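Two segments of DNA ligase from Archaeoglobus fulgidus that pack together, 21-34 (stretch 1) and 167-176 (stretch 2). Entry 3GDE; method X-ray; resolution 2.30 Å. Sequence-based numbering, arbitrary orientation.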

ATOM      1  N   SER A  21     -15.243  -4.649  19.309  1.00 33.14           N
ATOM      2  CA  SER A  21     -16.065  -3.547  18.834  1.00 31.71           C
ATOM      3  C   SER A  21     -15.225  -2.418  18.248  1.00 31.08           C
ATOM      4  O   SER A  21     -14.305  -1.917  18.894  1.00 31.46           O
ATOM      5  CB  SER A  21     -16.981  -3.022  19.948  1.00 31.79           C
ATOM      6  OG  SER A  21     -17.561  -1.783  19.578  1.00 30.81           O
ATOM      7  N   THR A  22     -15.564  -2.030  17.022  1.00 30.20           N
ATOM      8  CA  THR A  22     -14.913  -0.946  16.280  1.00 29.15           C
ATOM      9  C   THR A  22     -15.040   0.418  16.963  1.00 28.59           C
ATOM     10  O   THR A  22     -14.092   1.217  16.962  1.00 28.16           O
ATOM     11  CB  THR A  22     -15.481  -0.877  14.821  1.00 29.29           C
ATOM     12  OG1 THR A  22     -14.933  -1.960  14.051  1.00 29.75           O
ATOM     13  CG2 THR A  22     -15.156   0.467  14.131  1.00 28.03           C
ATOM     14  N   LEU A  23     -16.224   0.685  17.512  1.00 28.27           N
ATOM     15  CA  LEU A  23     -16.495   1.913  18.267  1.00 27.89           C
ATOM     16  C   LEU A  23     -15.717   1.950  19.581  1.00 27.34           C
ATOM     17  O   LEU A  23     -15.123   2.961  19.929  1.00 27.61           O
ATOM     18  CB  LEU A  23     -18.005   2.075  18.510  1.00 27.93           C
ATOM     19  CG  LEU A  23     -18.818   2.572  17.297  1.00 28.02           C
ATOM     20  CD1 LEU A  23     -20.301   2.502  17.574  1.00 28.01           C
ATOM     21  CD2 LEU A  23     -18.438   3.993  16.908  1.00 26.70           C
ATOM     22  N   GLU A  24     -15.696   0.831  20.286  1.00 27.36           N
ATOM     23  CA  GLU A  24     -14.911   0.698  21.507  1.00 27.84           C
ATOM     24  C   GLU A  24     -13.418   0.892  21.273  1.00 26.67           C
ATOM     25  O   GLU A  24     -12.757   1.582  22.058  1.00 27.21           O
ATOM     26  CB  GLU A  24     -15.162  -0.656  22.162  1.00 28.22           C
ATOM     27  CG  GLU A  24     -16.435  -0.720  22.975  1.00 31.74           C
ATOM     28  CD  GLU A  24     -16.502  -1.981  23.823  1.00 37.36           C
ATOM     29  OE1 GLU A  24     -17.621  -2.532  23.997  1.00 38.63           O
ATOM     30  OE2 GLU A  24     -15.426  -2.426  24.302  1.00 39.22           O
ATOM     31  N   LEU A  25     -12.896   0.290  20.204  1.00 25.15           N
ATOM     32  CA  LEU A  25     -11.500   0.478  19.798  1.00 23.74           C
ATOM     33  C   LEU A  25     -11.201   1.941  19.512  1.00 23.27           C
ATOM     34  O   LEU A  25     -10.210   2.484  20.007  1.00 22.97           O
ATOM     35  CB  LEU A  25     -11.148  -0.377  18.574  1.00 23.28           C
ATOM     36  CG  LEU A  25     -10.968  -1.879  18.813  1.00 23.11           C
ATOM     37  CD1 LEU A  25     -10.988  -2.627  17.486  1.00 24.22           C
ATOM     38  CD2 LEU A  25      -9.690  -2.176  19.586  1.00 20.98           C
ATOM     39  N   THR A  26     -12.071   2.571  18.725  1.00 22.74           N
ATOM     40  CA  THR A  26     -11.973   3.995  18.421  1.00 22.37           C
ATOM     41  C   THR A  26     -11.874   4.861  19.708  1.00 22.25           C
ATOM     42  O   THR A  26     -11.014   5.742  19.813  1.00 22.19           O
ATOM     43  CB  THR A  26     -13.160   4.443  17.521  1.00 22.12           C
ATOM     44  OG1 THR A  26     -13.118   3.718  16.286  1.00 22.79           O
ATOM     45  CG2 THR A  26     -13.117   5.941  17.222  1.00 21.08           C
ATOM     46  N   ALA A  27     -12.736   4.578  20.679  1.00 22.43           N
ATOM     47  CA  ALA A  27     -12.826   5.377  21.906  1.00 22.97           C
ATOM     48  C   ALA A  27     -11.623   5.155  22.849  1.00 23.13           C
ATOM     49  O   ALA A  27     -11.069   6.113  23.396  1.00 23.12           O
ATOM     50  CB  ALA A  27     -14.174   5.117  22.621  1.00 22.64           C
ATOM     51  N   ARG A  28     -11.211   3.900  23.010  1.00 23.67           N
ATOM     52  CA  ARG A  28      -9.982   3.568  23.729  1.00 24.67           C
ATOM     53  C   ARG A  28      -8.751   4.248  23.148  1.00 23.98           C
ATOM     54  O   ARG A  28      -7.945   4.809  23.888  1.00 24.06           O
ATOM     55  CB  ARG A  28      -9.750   2.057  23.772  1.00 25.27           C
ATOM     56  CG  ARG A  28     -10.761   1.297  24.607  1.00 29.62           C
ATOM     57  CD  ARG A  28     -10.527   1.534  26.088  1.00 36.75           C
ATOM     58  NE  ARG A  28      -9.507   0.652  26.653  1.00 41.31           N
ATOM     59  CZ  ARG A  28      -9.725  -0.199  27.654  1.00 42.94           C
ATOM     60  NH1 ARG A  28     -10.929  -0.281  28.215  1.00 43.30           N
ATOM     61  NH2 ARG A  28      -8.731  -0.956  28.108  1.00 43.92           N
ATOM     62  N   ILE A  29      -8.618   4.203  21.826  1.00 23.62           N
ATOM     63  CA  ILE A  29      -7.458   4.784  21.136  1.00 22.79           C
ATOM     64  C   ILE A  29      -7.428   6.311  21.217  1.00 22.45           C
ATOM     65  O   ILE A  29      -6.364   6.888  21.417  1.00 22.45           O
ATOM     66  CB  ILE A  29      -7.359   4.307  19.658  1.00 22.93           C
ATOM     67  CG1 ILE A  29      -7.110   2.792  19.617  1.00 22.84           C
ATOM     68  CG2 ILE A  29      -6.254   5.099  18.881  1.00 21.32           C
ATOM     69  CD1 ILE A  29      -7.262   2.174  18.221  1.00 22.48           C
ATOM     70  N   ALA A  30      -8.594   6.947  21.063  1.00 22.19           N
ATOM     71  CA  ALA A  30      -8.737   8.396  21.235  1.00 22.23           C
ATOM     72  C   ALA A  30      -8.301   8.848  22.617  1.00 22.00           C
ATOM     73  O   ALA A  30      -7.514   9.790  22.742  1.00 22.63           O
ATOM     74  CB  ALA A  30     -10.193   8.839  20.973  1.00 22.34           C
ATOM     75  N   ALA A  31      -8.812   8.173  23.644  1.00 21.83           N
ATOM     76  CA  ALA A  31      -8.445   8.454  25.040  1.00 22.03           C
ATOM     77  C   ALA A  31      -6.942   8.410  25.267  1.00 22.10           C
ATOM     78  O   ALA A  31      -6.387   9.316  25.886  1.00 21.68           O
ATOM     79  CB  ALA A  31      -9.179   7.481  26.014  1.00 22.04           C
ATOM     80  N   PHE A  32      -6.291   7.359  24.764  1.00 22.69           N
ATOM     81  CA  PHE A  32      -4.828   7.210  24.850  1.00 23.36           C
ATOM     82  C   PHE A  32      -4.070   8.344  24.161  1.00 23.94           C
ATOM     83  O   PHE A  32      -3.149   8.928  24.735  1.00 23.68           O
ATOM     84  CB  PHE A  32      -4.396   5.868  24.236  1.00 23.66           C
ATOM     85  CG  PHE A  32      -2.975   5.480  24.553  1.00 23.88           C
ATOM     86  CD1 PHE A  32      -2.645   4.939  25.799  1.00 22.99           C
ATOM     87  CD2 PHE A  32      -1.966   5.636  23.596  1.00 23.37           C
ATOM     88  CE1 PHE A  32      -1.329   4.565  26.088  1.00 22.68           C
ATOM     89  CE2 PHE A  32      -0.639   5.274  23.880  1.00 22.97           C
ATOM     90  CZ  PHE A  32      -0.319   4.747  25.127  1.00 23.27           C
ATOM     91  N   LEU A  33      -4.466   8.636  22.921  1.00 24.48           N
ATOM     92  CA  LEU A  33      -3.839   9.674  22.101  1.00 25.12           C
ATOM     93  C   LEU A  33      -3.912  11.067  22.747  1.00 25.61           C
ATOM     94  O   LEU A  33      -2.959  11.842  22.678  1.00 25.60           O
ATOM     95  CB  LEU A  33      -4.499   9.697  20.709  1.00 25.04           C
ATOM     96  CG  LEU A  33      -3.917   8.969  19.475  1.00 26.00           C
ATOM     97  CD1 LEU A  33      -3.031   7.733  19.752  1.00 24.09           C
ATOM     98  CD2 LEU A  33      -5.011   8.672  18.457  1.00 24.58           C
ATOM     99  N   GLN A  34      -5.050  11.366  23.369  1.00 26.45           N
ATOM    100  CA  GLN A  34      -5.301  12.642  24.053  1.00 27.35           C
ATOM    101  C   GLN A  34      -4.334  13.003  25.171  1.00 27.46           C
ATOM    102  O   GLN A  34      -4.178  14.181  25.492  1.00 27.45           O
ATOM    103  CB  GLN A  34      -6.697  12.624  24.674  1.00 27.66           C
ATOM    104  CG  GLN A  34      -7.767  13.087  23.758  1.00 29.16           C
ATOM    105  CD  GLN A  34      -9.140  13.003  24.380  1.00 32.24           C
ATOM    106  OE1 GLN A  34      -9.354  12.298  25.377  1.00 32.75           O
ATOM    107  NE2 GLN A  34     -10.095  13.713  23.783  1.00 32.47           N
TER
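Stretch 2 167-176: RLGVGEGIMR

Stretch 2 lies on the helix of stretch 1 as a short loop that turns into a helix, and the contact is made without a single hydrogen bond across it. Its rule is apolar packing along one face: Thr 22, Leu 25, Thr 26, Ile 29 and Leu 33 meet the second segment, while Leu 23, Glu 24, Ala 27 and Arg 28 stay out of it.

The approach begins in loop. Arg 167 has a left-handed backbone (phi 64°, psi 41°) and remains out of reach. Leu 168 comes close through its backbone, Leu 168 O lying 4.2 Å from Leu 25 CD2, while its side chain stays 5.9 Å or more from stretch 1. Gly 169 again has positive phi (73°), a conformation that by itself favours glycine, and Gly 169 O comes within 3.6 Å of Leu 25 CD1. The first anchor is thus a leucine methyl pair resting against the carbonyls of a turn.

Val 170 is extended (-116°/118°) and is the first residue here to pack by its side chain. Its CB leaves sideways, yet Val 170 CG2 reaches Ile 29 CD1 at 3.8 Å and Leu 25 CD2 at 4.2 Å, bridging two residues one helical turn apart. Gly 171 then takes the N-cap position, and the chain becomes helical at Glu 172, whose side chain is out of reach of stretch 1. Gly 173 follows, also without contact.

Ile 174 is the centre of the packing and has more of its area covered by the other stretch than any other residue of the two (98 Å²). Ile 174 CA lies 5.5 Å from Thr 26 CA, and the side chain is a knob in the hole formed by Thr 22, Leu 25, Thr 26 and Ile 29. Ile 174 CG1 meets Thr 22 CG2 at 3.9 Å, Ile 174 CD1 meets Leu 25 CD1 at 4.0 Å, and Ile 174 CG2 lies 3.7 Å from Thr 26 OG1 and 3.8 Å from Ile 29 CD1. Thr 26 OG1 donates to Thr 22 O (2.8 Å) within its own helix, so its polar group is satisfied while Ile 174 CG2 packs against it.

Met 175 starts away from stretch 1, but its m, m, m rotamer brings the end back: Met 175 SD sits 3.8 Å from Ile 29 CG2, and Met 175 CE 4.3 Å from Leu 33 CD2. Arg 176 makes no contact. The helices run in broadly the same direction, crossing at -50° with their axes 9.2 Å apart at closest approach.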

ATOM      1  N   ARG A 167      -2.013  -7.176  14.822  1.00 27.81           N
ATOM      2  CA  ARG A 167      -3.092  -8.126  15.176  1.00 28.86           C
ATOM      3  C   ARG A 167      -4.036  -7.597  16.246  1.00 27.64           C
ATOM      4  O   ARG A 167      -4.454  -8.333  17.130  1.00 27.77           O
ATOM      5  CB  ARG A 167      -2.526  -9.506  15.555  1.00 28.49           C
ATOM      6  CG  ARG A 167      -1.732 -10.166  14.429  1.00 30.65           C
ATOM      7  CD  ARG A 167      -1.111 -11.493  14.872  1.00 31.98           C
ATOM      8  NE  ARG A 167      -2.117 -12.491  15.226  1.00 39.14           N
ATOM      9  CZ  ARG A 167      -2.359 -13.605  14.533  1.00 41.67           C
ATOM     10  NH1 ARG A 167      -1.665 -13.877  13.432  1.00 42.79           N
ATOM     11  NH2 ARG A 167      -3.303 -14.452  14.944  1.00 42.08           N
ATOM     12  N   LEU A 168      -4.377  -6.314  16.134  1.00 26.98           N
ATOM     13  CA  LEU A 168      -5.188  -5.612  17.130  1.00 26.12           C
ATOM     14  C   LEU A 168      -6.586  -5.342  16.614  1.00 25.93           C
ATOM     15  O   LEU A 168      -7.452  -4.873  17.361  1.00 26.74           O
ATOM     16  CB  LEU A 168      -4.532  -4.272  17.505  1.00 25.82           C
ATOM     17  CG  LEU A 168      -3.043  -4.282  17.887  1.00 25.24           C
ATOM     18  CD1 LEU A 168      -2.489  -2.857  17.995  1.00 23.51           C
ATOM     19  CD2 LEU A 168      -2.823  -5.068  19.175  1.00 23.36           C
ATOM     20  N   GLY A 169      -6.807  -5.617  15.331  1.00 25.03           N
ATOM     21  CA  GLY A 169      -8.076  -5.292  14.699  1.00 23.98           C
ATOM     22  C   GLY A 169      -8.236  -3.794  14.458  1.00 23.53           C
ATOM     23  O   GLY A 169      -9.359  -3.288  14.390  1.00 23.41           O
ATOM     24  N   VAL A 170      -7.112  -3.096  14.300  1.00 22.58           N
ATOM     25  CA  VAL A 170      -7.104  -1.648  14.110  1.00 22.15           C
ATOM     26  C   VAL A 170      -6.549  -1.313  12.726  1.00 22.72           C
ATOM     27  O   VAL A 170      -5.412  -1.649  12.394  1.00 22.19           O
ATOM     28  CB  VAL A 170      -6.267  -0.929  15.207  1.00 22.14           C
ATOM     29  CG1 VAL A 170      -6.163   0.564  14.936  1.00 20.65           C
ATOM     30  CG2 VAL A 170      -6.837  -1.202  16.596  1.00 20.76           C
ATOM     31  N   GLY A 171      -7.380  -0.682  11.911  1.00 23.39           N
ATOM     32  CA  GLY A 171      -6.949  -0.247  10.596  1.00 24.74           C
ATOM     33  C   GLY A 171      -6.962   1.262  10.472  1.00 25.68           C
ATOM     34  O   GLY A 171      -7.022   1.995  11.474  1.00 25.28           O
ATOM     35  N   GLU A 172      -6.916   1.704   9.222  1.00 26.60           N
ATOM     36  CA  GLU A 172      -6.856   3.106   8.846  1.00 27.83           C
ATOM     37  C   GLU A 172      -8.121   3.845   9.264  1.00 27.43           C
ATOM     38  O   GLU A 172      -8.044   4.976   9.742  1.00 27.62           O
ATOM     39  CB  GLU A 172      -6.697   3.198   7.325  1.00 28.99           C
ATOM     40  CG  GLU A 172      -5.651   4.184   6.860  1.00 32.74           C
ATOM     41  CD  GLU A 172      -4.265   3.581   6.778  1.00 39.05           C
ATOM     42  OE1 GLU A 172      -3.744   3.102   7.821  1.00 40.95           O
ATOM     43  OE2 GLU A 172      -3.684   3.612   5.661  1.00 42.58           O
ATOM     44  N   GLY A 173      -9.274   3.193   9.083  1.00 27.19           N
ATOM     45  CA  GLY A 173     -10.583   3.757   9.411  1.00 27.07           C
ATOM     46  C   GLY A 173     -10.750   4.049  10.898  1.00 27.20           C
ATOM     47  O   GLY A 173     -11.190   5.127  11.289  1.00 26.82           O
ATOM     48  N   ILE A 174     -10.393   3.081  11.735  1.00 27.13           N
ATOM     49  CA  ILE A 174     -10.436   3.293  13.179  1.00 26.85           C
ATOM     50  C   ILE A 174      -9.496   4.435  13.592  1.00 27.18           C
ATOM     51  O   ILE A 174      -9.893   5.327  14.349  1.00 26.90           O
ATOM     52  CB  ILE A 174     -10.149   1.995  13.938  1.00 26.68           C
ATOM     53  CG1 ILE A 174     -11.359   1.065  13.815  1.00 25.14           C
ATOM     54  CG2 ILE A 174      -9.780   2.286  15.406  1.00 25.87           C
ATOM     55  CD1 ILE A 174     -11.087  -0.371  14.233  1.00 24.20           C
ATOM     56  N   MET A 175      -8.281   4.441  13.050  1.00 27.41           N
ATOM     57  CA  MET A 175      -7.311   5.495  13.366  1.00 28.02           C
ATOM     58  C   MET A 175      -7.747   6.914  12.979  1.00 28.10           C
ATOM     59  O   MET A 175      -7.561   7.842  13.768  1.00 27.02           O
ATOM     60  CB  MET A 175      -5.943   5.172  12.783  1.00 28.44           C
ATOM     61  CG  MET A 175      -5.217   4.079  13.539  1.00 30.67           C
ATOM     62  SD  MET A 175      -5.049   4.416  15.307  1.00 35.84           S
ATOM     63  CE  MET A 175      -4.090   5.944  15.247  1.00 30.33           C
ATOM     64  N   ARG A 176      -8.308   7.070  11.771  1.00 28.69           N
ATOM     65  CA  ARG A 176      -8.899   8.344  11.317  1.00 29.39           C
ATOM     66  C   ARG A 176      -9.952   8.803  12.330  1.00 28.76           C
ATOM     67  O   ARG A 176      -9.938   9.947  12.772  1.00 28.91           O
ATOM     68  CB  ARG A 176      -9.519   8.210   9.902  1.00 29.23           C
ATOM     69  CG  ARG A 176     -10.668   9.207   9.595  1.00 30.62           C
ATOM     70  CD  ARG A 176     -11.544   8.849   8.381  1.00 31.20           C
ATOM     71  NE  ARG A 176     -11.884   7.426   8.310  1.00 38.79           N
ATOM     72  CZ  ARG A 176     -13.100   6.904   8.493  1.00 40.81           C
ATOM     73  NH1 ARG A 176     -14.146   7.685   8.759  1.00 42.65           N
ATOM     74  NH2 ARG A 176     -13.273   5.585   8.407  1.00 42.19           N
TER